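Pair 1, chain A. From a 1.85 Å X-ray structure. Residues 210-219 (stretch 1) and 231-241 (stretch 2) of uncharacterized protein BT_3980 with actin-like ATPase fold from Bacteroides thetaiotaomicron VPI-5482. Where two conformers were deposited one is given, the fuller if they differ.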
# COMPACT_ATOMS: atom_id res chain seq x y z
N ASN A 210 16.02 15.24 11.61
CA ASN A 210 16.20 16.59 12.16
C ASN A 210 14.83 17.22 12.36
O ASN A 210 14.06 17.39 11.41
CB ASN A 210 17.07 17.39 11.20
CG ASN A 210 17.44 18.73 11.73
OD1 ASN A 210 16.59 19.59 11.91
ND2 ASN A 210 18.72 18.93 11.97
N GLN A 211 14.52 17.56 13.60
CA GLN A 211 13.21 18.14 13.94
C GLN A 211 12.86 19.45 13.20
O GLN A 211 11.69 19.70 12.97
CB GLN A 211 13.05 18.34 15.44
CG GLN A 211 13.04 17.04 16.23
CD GLN A 211 12.86 17.31 17.71
OE1 GLN A 211 13.80 17.17 18.50
NE2 GLN A 211 11.69 17.79 18.07
N GLU A 212 13.87 20.23 12.80
CA GLU A 212 13.70 21.48 12.04
C GLU A 212 13.68 21.36 10.51
O GLU A 212 12.86 22.00 9.87
CB GLU A 212 14.84 22.49 12.42
CG GLU A 212 15.09 23.71 11.43
CD GLU A 212 13.90 24.69 11.29
OE1 GLU A 212 13.24 25.07 12.29
OE2 GLU A 212 13.63 25.11 10.15
N ARG A 213 14.62 20.59 9.96
CA ARG A 213 14.82 20.42 8.51
C ARG A 213 13.95 19.36 7.84
O ARG A 213 13.35 19.60 6.79
CB ARG A 213 16.28 20.03 8.25
CG ARG A 213 16.73 19.75 6.77
CD ARG A 213 18.10 19.04 6.77
NE ARG A 213 17.99 17.62 7.21
CZ ARG A 213 18.96 16.89 7.77
NH1 ARG A 213 20.15 17.42 8.04
NH2 ARG A 213 18.74 15.62 8.12
N ASP A 214 13.88 18.17 8.46
CA ASP A 214 13.18 17.02 7.83
C ASP A 214 11.66 17.12 7.85
O ASP A 214 11.09 17.82 8.67
CB ASP A 214 13.80 15.73 8.35
CG ASP A 214 15.29 15.67 8.09
OD1 ASP A 214 15.76 16.20 7.07
OD2 ASP A 214 16.03 15.08 8.88
N GLU A 215 11.01 16.36 6.97
CA GLU A 215 9.57 16.50 6.80
C GLU A 215 8.76 15.25 6.98
O GLU A 215 9.19 14.17 6.62
CB GLU A 215 9.27 17.06 5.38
CG GLU A 215 9.90 18.43 5.12
CD GLU A 215 9.63 19.02 3.72
OE1 GLU A 215 8.95 18.39 2.86
OE2 GLU A 215 10.11 20.13 3.48
N LEU A 216 7.55 15.45 7.54
CA LEU A 216 6.57 14.39 7.72
C LEU A 216 5.40 14.73 6.80
O LEU A 216 4.83 15.84 6.88
CB LEU A 216 6.08 14.28 9.17
CG LEU A 216 4.88 13.37 9.38
CD1 LEU A 216 5.19 11.93 8.87
CD2 LEU A 216 4.44 13.38 10.87
N HIS A 217 5.04 13.78 5.94
CA HIS A 217 3.93 13.87 5.00
C HIS A 217 2.91 12.76 5.33
O HIS A 217 3.24 11.58 5.37
CB HIS A 217 4.43 13.77 3.57
CG HIS A 217 5.34 14.90 3.17
ND1 HIS A 217 4.94 15.92 2.35
CD2 HIS A 217 6.64 15.16 3.48
CE1 HIS A 217 5.94 16.77 2.17
NE2 HIS A 217 6.99 16.33 2.85
N LEU A 218 1.68 13.16 5.60
CA LEU A 218 0.63 12.23 6.01
C LEU A 218 -0.46 12.07 4.96
O LEU A 218 -0.83 13.03 4.28
CB LEU A 218 -0.03 12.77 7.29
CG LEU A 218 0.83 12.89 8.53
CD1 LEU A 218 0.14 13.73 9.59
CD2 LEU A 218 1.17 11.52 9.05
N THR A 219 -0.95 10.84 4.82
CA THR A 219 -2.04 10.56 3.92
C THR A 219 -2.88 9.42 4.49
O THR A 219 -2.43 8.70 5.38
CB THR A 219 -1.55 10.26 2.48
OG1 THR A 219 -2.70 10.22 1.62
CG2 THR A 219 -0.79 8.97 2.41
N GLU A 231 -0.29 17.53 18.35
CA GLU A 231 0.77 16.80 19.04
C GLU A 231 1.99 16.62 18.18
O GLU A 231 3.10 16.82 18.66
CB GLU A 231 0.31 15.42 19.52
CG GLU A 231 -0.19 15.44 20.93
CD GLU A 231 0.95 15.78 21.92
OE1 GLU A 231 2.08 15.21 21.85
OE2 GLU A 231 0.72 16.66 22.74
N LEU A 232 1.83 16.18 16.94
CA LEU A 232 3.00 16.04 16.07
C LEU A 232 3.78 17.36 15.89
O LEU A 232 5.02 17.34 15.87
CB LEU A 232 2.61 15.46 14.72
CG LEU A 232 2.18 13.99 14.66
CD1 LEU A 232 1.49 13.76 13.32
CD2 LEU A 232 3.33 12.99 14.91
N LYS A 233 3.06 18.48 15.76
CA LYS A 233 3.68 19.80 15.54
C LYS A 233 4.57 20.28 16.69
O LYS A 233 5.39 21.17 16.50
CB LYS A 233 2.64 20.89 15.23
CG LYS A 233 2.10 20.92 13.80
CD LYS A 233 1.27 22.20 13.60
CE LYS A 233 0.84 22.42 12.14
NZ LYS A 233 -0.10 21.39 11.62
N LYS A 234 4.39 19.69 17.88
CA LYS A 234 5.23 20.07 19.00
C LYS A 234 6.69 19.61 18.77
O LYS A 234 7.62 20.22 19.25
CB LYS A 234 4.76 19.40 20.29
CG LYS A 234 3.37 19.78 20.75
CD LYS A 234 3.06 19.13 22.10
CE LYS A 234 1.68 19.61 22.60
NZ LYS A 234 1.37 19.04 23.94
N PHE A 235 6.84 18.52 18.02
CA PHE A 235 8.13 17.90 17.78
C PHE A 235 8.64 18.02 16.35
O PHE A 235 9.85 18.15 16.13
CB PHE A 235 7.98 16.41 18.13
CG PHE A 235 7.72 16.16 19.58
CD1 PHE A 235 8.77 16.14 20.48
CD2 PHE A 235 6.43 15.95 20.05
CE1 PHE A 235 8.54 15.94 21.82
CE2 PHE A 235 6.19 15.75 21.42
CZ PHE A 235 7.23 15.74 22.28
N ILE A 236 7.74 17.97 15.37
CA ILE A 236 8.12 18.00 13.95
C ILE A 236 7.64 19.33 13.42
O ILE A 236 6.42 19.57 13.28
CB ILE A 236 7.53 16.85 13.20
CG1 ILE A 236 7.98 15.51 13.85
CG2 ILE A 236 7.96 16.94 11.70
CD1 ILE A 236 7.18 14.32 13.39
N LEU A 237 8.59 20.18 13.10
CA LEU A 237 8.24 21.52 12.65
C LEU A 237 7.71 21.59 11.20
O LEU A 237 7.05 22.56 10.88
CB LEU A 237 9.41 22.47 12.90
CG LEU A 237 9.88 22.53 14.38
CD1 LEU A 237 11.02 23.55 14.60
CD2 LEU A 237 8.71 22.81 15.33
N GLN A 238 7.98 20.59 10.37
CA GLN A 238 7.52 20.57 8.97
C GLN A 238 6.60 19.35 8.78
O GLN A 238 7.09 18.24 8.52
CB GLN A 238 8.71 20.51 7.98
CG GLN A 238 9.92 21.48 8.27
CD GLN A 238 9.56 22.93 8.39
OE1 GLN A 238 8.62 23.40 7.74
NE2 GLN A 238 10.35 23.68 9.19
N VAL A 239 5.30 19.54 9.02
CA VAL A 239 4.30 18.46 8.89
C VAL A 239 3.27 18.88 7.83
O VAL A 239 2.76 19.99 7.88
CB VAL A 239 3.55 18.15 10.20
CG1 VAL A 239 2.62 16.94 9.99
CG2 VAL A 239 4.50 17.87 11.33
N PHE A 240 2.99 17.99 6.89
CA PHE A 240 2.02 18.27 5.81
C PHE A 240 1.01 17.15 5.60
O PHE A 240 1.28 16.00 5.93
CB PHE A 240 2.76 18.43 4.49
CG PHE A 240 3.85 19.43 4.53
CD1 PHE A 240 3.59 20.77 4.28
CD2 PHE A 240 5.15 19.05 4.82
CE1 PHE A 240 4.61 21.72 4.34
CE2 PHE A 240 6.18 19.99 4.87
CZ PHE A 240 5.91 21.33 4.64
N ILE A 241 -0.18 17.53 5.11
CA ILE A 241 -1.22 16.59 4.74
C ILE A 241 -1.11 16.54 3.24
O ILE A 241 -1.29 17.57 2.56
CB ILE A 241 -2.64 17.04 5.11
CG1 ILE A 241 -2.75 17.30 6.61
CG2 ILE A 241 -3.69 15.98 4.63
CD1 ILE A 241 -2.50 16.13 7.40
O HOH W 1 10.35 19.23 10.78

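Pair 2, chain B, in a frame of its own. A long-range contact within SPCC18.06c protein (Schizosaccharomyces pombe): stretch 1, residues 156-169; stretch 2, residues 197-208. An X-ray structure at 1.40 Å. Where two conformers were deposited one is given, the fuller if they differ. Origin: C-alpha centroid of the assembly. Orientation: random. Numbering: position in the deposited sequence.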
# COMPACT_ATOMS: atom_id res chain seq x y z
N LEU B 156 -3.32 -1.11 -13.94
CA LEU B 156 -2.40 -0.56 -12.94
C LEU B 156 -1.21 -1.50 -12.75
O LEU B 156 -0.14 -0.97 -12.34
CB LEU B 156 -3.13 -0.37 -11.62
CG LEU B 156 -3.90 0.96 -11.42
CD1 LEU B 156 -5.11 1.06 -12.37
CD2 LEU B 156 -4.30 1.13 -9.97
N VAL B 157 -1.40 -2.82 -12.94
CA VAL B 157 -0.27 -3.74 -12.73
C VAL B 157 0.22 -4.32 -14.05
O VAL B 157 -0.52 -4.20 -15.04
CB VAL B 157 -0.61 -4.86 -11.72
CG1 VAL B 157 -0.90 -4.25 -10.34
CG2 VAL B 157 -1.78 -5.71 -12.21
N LEU B 158 1.40 -4.90 -14.08
CA LEU B 158 1.99 -5.50 -15.29
C LEU B 158 2.28 -4.45 -16.36
O LEU B 158 2.46 -4.72 -17.55
CB LEU B 158 1.11 -6.63 -15.86
CG LEU B 158 0.81 -7.81 -14.90
CD1 LEU B 158 -0.45 -8.57 -15.30
CD2 LEU B 158 1.99 -8.79 -14.84
N GLN B 159 2.34 -3.18 -15.99
CA GLN B 159 2.53 -2.12 -16.96
C GLN B 159 3.66 -1.17 -16.55
O GLN B 159 3.58 -0.47 -15.55
CB GLN B 159 1.23 -1.31 -17.12
CG GLN B 159 0.05 -2.07 -17.68
CD GLN B 159 0.11 -2.38 -19.16
OE1 GLN B 159 -0.74 -3.15 -19.64
NE2 GLN B 159 1.07 -1.79 -19.87
N GLU B 160 4.67 -1.11 -17.41
CA GLU B 160 5.82 -0.26 -17.16
C GLU B 160 5.44 1.22 -17.17
O GLU B 160 6.15 2.11 -16.67
CB GLU B 160 6.89 -0.62 -18.22
CG GLU B 160 7.24 0.57 -19.07
CD GLU B 160 8.66 1.06 -19.18
OE1 GLU B 160 9.52 0.85 -18.28
OE2 GLU B 160 8.92 1.69 -20.22
N GLU B 161 4.30 1.53 -17.77
CA GLU B 161 3.80 2.91 -17.86
C GLU B 161 3.31 3.49 -16.54
O GLU B 161 3.10 4.71 -16.41
CB GLU B 161 2.65 2.98 -18.87
CG GLU B 161 2.98 2.58 -20.31
CD GLU B 161 2.88 1.07 -20.53
OE1 GLU B 161 3.00 0.72 -21.72
OE2 GLU B 161 2.71 0.22 -19.63
N VAL B 162 3.10 2.62 -15.58
CA VAL B 162 2.55 3.01 -14.28
C VAL B 162 3.63 2.88 -13.23
O VAL B 162 4.35 1.87 -13.18
CB VAL B 162 1.34 2.08 -13.90
CG1 VAL B 162 0.87 2.34 -12.48
CG2 VAL B 162 0.20 2.29 -14.92
N THR B 163 3.78 3.91 -12.40
CA THR B 163 4.78 3.90 -11.32
C THR B 163 4.07 3.66 -9.98
O THR B 163 3.12 4.39 -9.75
CB THR B 163 5.55 5.23 -11.28
OG1 THR B 163 6.20 5.48 -12.56
CG2 THR B 163 6.65 5.17 -10.22
N TRP B 164 4.53 2.72 -9.19
CA TRP B 164 3.95 2.53 -7.85
C TRP B 164 4.85 3.16 -6.79
O TRP B 164 6.09 3.00 -6.83
CB TRP B 164 3.78 1.04 -7.54
CG TRP B 164 2.60 0.46 -8.27
CD1 TRP B 164 2.51 0.21 -9.62
CD2 TRP B 164 1.34 0.07 -7.68
NE1 TRP B 164 1.25 -0.31 -9.89
CE2 TRP B 164 0.52 -0.42 -8.73
CE3 TRP B 164 0.82 0.08 -6.36
CZ2 TRP B 164 -0.79 -0.89 -8.51
CZ3 TRP B 164 -0.47 -0.39 -6.18
CH2 TRP B 164 -1.28 -0.87 -7.22
N ILE B 165 4.26 3.89 -5.86
CA ILE B 165 4.96 4.59 -4.78
C ILE B 165 4.50 4.03 -3.46
O ILE B 165 3.29 3.90 -3.24
CB ILE B 165 4.66 6.09 -4.82
CG1 ILE B 165 4.88 6.69 -6.19
CG2 ILE B 165 5.49 6.81 -3.73
CD1 ILE B 165 6.31 6.51 -6.71
N THR B 166 5.46 3.68 -2.58
CA THR B 166 5.11 3.01 -1.32
C THR B 166 5.99 3.58 -0.22
O THR B 166 6.85 4.43 -0.49
CB THR B 166 5.31 1.49 -1.43
OG1 THR B 166 6.70 1.26 -1.73
CG2 THR B 166 4.43 0.88 -2.56
N PHE B 167 5.75 3.11 1.01
CA PHE B 167 6.61 3.53 2.12
C PHE B 167 6.80 2.31 3.03
O PHE B 167 5.78 1.81 3.60
CB PHE B 167 5.98 4.71 2.88
CG PHE B 167 6.85 5.20 4.04
CD1 PHE B 167 7.76 6.21 3.82
CD2 PHE B 167 6.72 4.64 5.32
CE1 PHE B 167 8.59 6.69 4.84
CE2 PHE B 167 7.58 5.05 6.33
CZ PHE B 167 8.49 6.06 6.08
N HIS B 168 8.03 1.85 3.23
CA HIS B 168 8.35 0.72 4.12
C HIS B 168 7.45 -0.45 3.75
O HIS B 168 6.59 -0.94 4.51
CB HIS B 168 8.19 1.14 5.58
CG HIS B 168 8.97 0.33 6.56
ND1 HIS B 168 9.32 -0.99 6.36
CD2 HIS B 168 9.48 0.67 7.77
CE1 HIS B 168 10.01 -1.42 7.41
NE2 HIS B 168 10.12 -0.42 8.30
N SER B 169 7.63 -0.87 2.51
CA SER B 169 6.60 -1.50 1.73
C SER B 169 6.53 -3.02 1.77
O SER B 169 5.69 -3.56 1.06
CB SER B 169 6.79 -1.12 0.22
OG SER B 169 8.08 -1.67 -0.14
N CYS B 197 8.32 -7.88 -9.02
CA CYS B 197 8.74 -6.92 -10.06
C CYS B 197 8.10 -7.19 -11.40
O CYS B 197 8.12 -6.39 -12.33
CB CYS B 197 10.29 -6.91 -10.14
SG CYS B 197 10.97 -6.12 -8.62
N ILE B 198 7.42 -8.36 -11.55
CA ILE B 198 6.64 -8.50 -12.82
C ILE B 198 5.32 -7.76 -12.72
O ILE B 198 4.87 -7.10 -13.67
CB ILE B 198 6.47 -10.00 -13.10
CG1 ILE B 198 7.79 -10.68 -13.49
CG2 ILE B 198 5.37 -10.26 -14.13
CD1 ILE B 198 7.67 -12.20 -13.46
N TYR B 199 4.63 -7.87 -11.57
CA TYR B 199 3.38 -7.14 -11.40
C TYR B 199 3.57 -5.65 -11.18
O TYR B 199 2.70 -4.88 -11.62
CB TYR B 199 2.60 -7.71 -10.18
CG TYR B 199 1.97 -9.05 -10.50
CD1 TYR B 199 0.69 -9.15 -11.08
CD2 TYR B 199 2.67 -10.22 -10.21
CE1 TYR B 199 0.14 -10.41 -11.35
CE2 TYR B 199 2.13 -11.47 -10.48
CZ TYR B 199 0.86 -11.55 -11.07
OH TYR B 199 0.33 -12.81 -11.33
N PHE B 200 4.66 -5.24 -10.52
CA PHE B 200 4.95 -3.84 -10.23
C PHE B 200 6.33 -3.50 -10.83
O PHE B 200 7.30 -3.34 -10.08
CB PHE B 200 4.98 -3.59 -8.72
CG PHE B 200 3.66 -4.07 -8.06
CD1 PHE B 200 2.55 -3.25 -8.05
CD2 PHE B 200 3.57 -5.32 -7.45
CE1 PHE B 200 1.37 -3.64 -7.44
CE2 PHE B 200 2.38 -5.73 -6.85
CZ PHE B 200 1.26 -4.88 -6.83
N PRO B 201 6.45 -3.44 -12.15
CA PRO B 201 7.76 -3.32 -12.75
C PRO B 201 8.47 -2.01 -12.49
O PRO B 201 9.69 -1.96 -12.68
CB PRO B 201 7.47 -3.47 -14.25
CG PRO B 201 6.01 -3.07 -14.39
CD PRO B 201 5.35 -3.61 -13.14
N LYS B 202 7.76 -0.96 -12.08
CA LYS B 202 8.38 0.32 -11.76
C LYS B 202 7.85 0.80 -10.43
O LYS B 202 6.69 1.24 -10.36
CB LYS B 202 8.06 1.32 -12.87
CG LYS B 202 8.56 2.74 -12.61
CD LYS B 202 8.50 3.62 -13.86
CE LYS B 202 9.23 4.91 -13.58
NZ LYS B 202 8.43 6.14 -13.46
N ASN B 203 8.67 0.69 -9.40
CA ASN B 203 8.15 1.09 -8.07
C ASN B 203 9.29 1.77 -7.30
O ASN B 203 10.49 1.53 -7.57
CB ASN B 203 7.53 -0.12 -7.38
CG ASN B 203 8.48 -1.22 -7.00
OD1 ASN B 203 9.28 -1.04 -6.06
ND2 ASN B 203 8.49 -2.39 -7.61
N TYR B 204 8.87 2.60 -6.36
CA TYR B 204 9.80 3.26 -5.43
C TYR B 204 9.29 3.09 -4.00
O TYR B 204 8.05 3.20 -3.81
CB TYR B 204 9.96 4.76 -5.71
CG TYR B 204 10.56 5.07 -7.07
CD1 TYR B 204 11.93 4.93 -7.30
CD2 TYR B 204 9.75 5.50 -8.10
CE1 TYR B 204 12.48 5.21 -8.54
CE2 TYR B 204 10.30 5.78 -9.33
CZ TYR B 204 11.65 5.64 -9.55
OH TYR B 204 12.16 5.94 -10.81
N ASP B 205 10.21 2.83 -3.09
CA ASP B 205 9.88 2.77 -1.67
C ASP B 205 10.47 4.01 -1.02
O ASP B 205 11.71 4.11 -0.92
CB ASP B 205 10.42 1.47 -1.05
CG ASP B 205 10.05 1.32 0.41
OD1 ASP B 205 9.80 2.36 1.11
OD2 ASP B 205 10.02 0.18 0.92
N ILE B 206 9.63 4.94 -0.60
CA ILE B 206 10.12 6.21 -0.03
C ILE B 206 10.97 5.96 1.22
O ILE B 206 11.85 6.77 1.50
CB ILE B 206 8.93 7.13 0.31
CG1 ILE B 206 8.19 7.58 -0.96
CG2 ILE B 206 9.31 8.34 1.17
CD1 ILE B 206 6.87 8.30 -0.63
N LYS B 207 10.69 4.88 1.98
CA LYS B 207 11.53 4.60 3.14
C LYS B 207 12.94 4.20 2.73
O LYS B 207 13.94 4.58 3.36
CB LYS B 207 10.96 3.45 3.99
CG LYS B 207 11.78 3.15 5.26
CD LYS B 207 11.54 4.10 6.39
CE LYS B 207 12.46 3.74 7.57
NZ LYS B 207 12.43 4.87 8.55
N TYR B 208 13.02 3.40 1.67
CA TYR B 208 14.33 3.09 1.15
C TYR B 208 15.05 4.37 0.72
O TYR B 208 16.21 4.61 1.00
CB TYR B 208 14.22 2.12 -0.05
CG TYR B 208 15.57 1.91 -0.74
CD1 TYR B 208 16.47 0.98 -0.20
CD2 TYR B 208 15.95 2.60 -1.91
CE1 TYR B 208 17.69 0.79 -0.81
CE2 TYR B 208 17.18 2.40 -2.51
CZ TYR B 208 18.05 1.48 -1.95
OH TYR B 208 19.27 1.24 -2.51
O HOH W 2 4.81 -0.61 -11.98
O HOH W 3 7.17 0.94 -4.53

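What backbone arrangement do the two pairs share? In each, a turn leads into a strand, and a helix end followed by a short loop leads into a second strand that runs parallel to the first. Fourteen central residues superpose with an RMSD of 0.6 Å. Three bridges match: Leu A216 with Val A239 and Trp B164 with Asn B203, His A217 with Phe A240 and Ile B165 with Tyr B204, Leu A218 with Ile A241 and Thr B166 with Asp B205.

How does the backbone hold the strands together? The same three hydrogen bonds recur at matched positions. In pair 1, Leu A216 N donates to Gln A238 O (3.0 Å), Phe A240 N to Leu A216 O (2.8 Å) and Leu A218 N to Phe A240 O (2.9 Å). In pair 2, Trp B164 N donates to Lys B202 O (2.9 Å), Tyr B204 N to Trp B164 O (2.8 Å) and Thr B166 N to Tyr B204 O (2.9 Å). Both strands thus bond through alternate residues, as is usual in parallel pairing.

What fills the space between the first strand and the helix end? In pair 1 it is aliphatic: Leu A216 CD2 lies 3.8 Å from Ile A236 CD1 and 3.9 Å from Leu A232 CD1. Trp B164 and Phe B200, which match Leu A216 and Ile A236, are aromatic. The edge of Phe B200 meets the face of Trp B164, with planes at 83° and Trp B164 CD2 3.6 Å from Phe B200 CD1.

How is the other face of the sheet packed? His A217 and Phe A240 lie with their rings near parallel but slid apart, His A217 CE1 being 3.6 Å from Phe A240 CD2. At these positions pair 2 sets an aliphatic chain against the edge of an aromatic ring, with Ile B165 CD1 3.8 Å from Tyr B204 CD2. Two residues earlier in the strand, the matched Glu A215 and Thr B163 also differ: Glu A215 OE1 accepts from His A217 NE2 (2.8 Å), within its own strand, whereas Thr B163 OG1 accepts a very short hydrogen bond from Lys B202 NZ (2.5 Å).

What do the matched polar and apolar residues do at the two ends? Gln A238 NE2 donates to Glu A212 O (3.1 Å). At the far end, Leu A218 CB sits 4.2 Å from Ile A241 CD1, an apolar contact. At the matched positions Thr B166 OG1 lies 3.8 Å from Asp B205 CB.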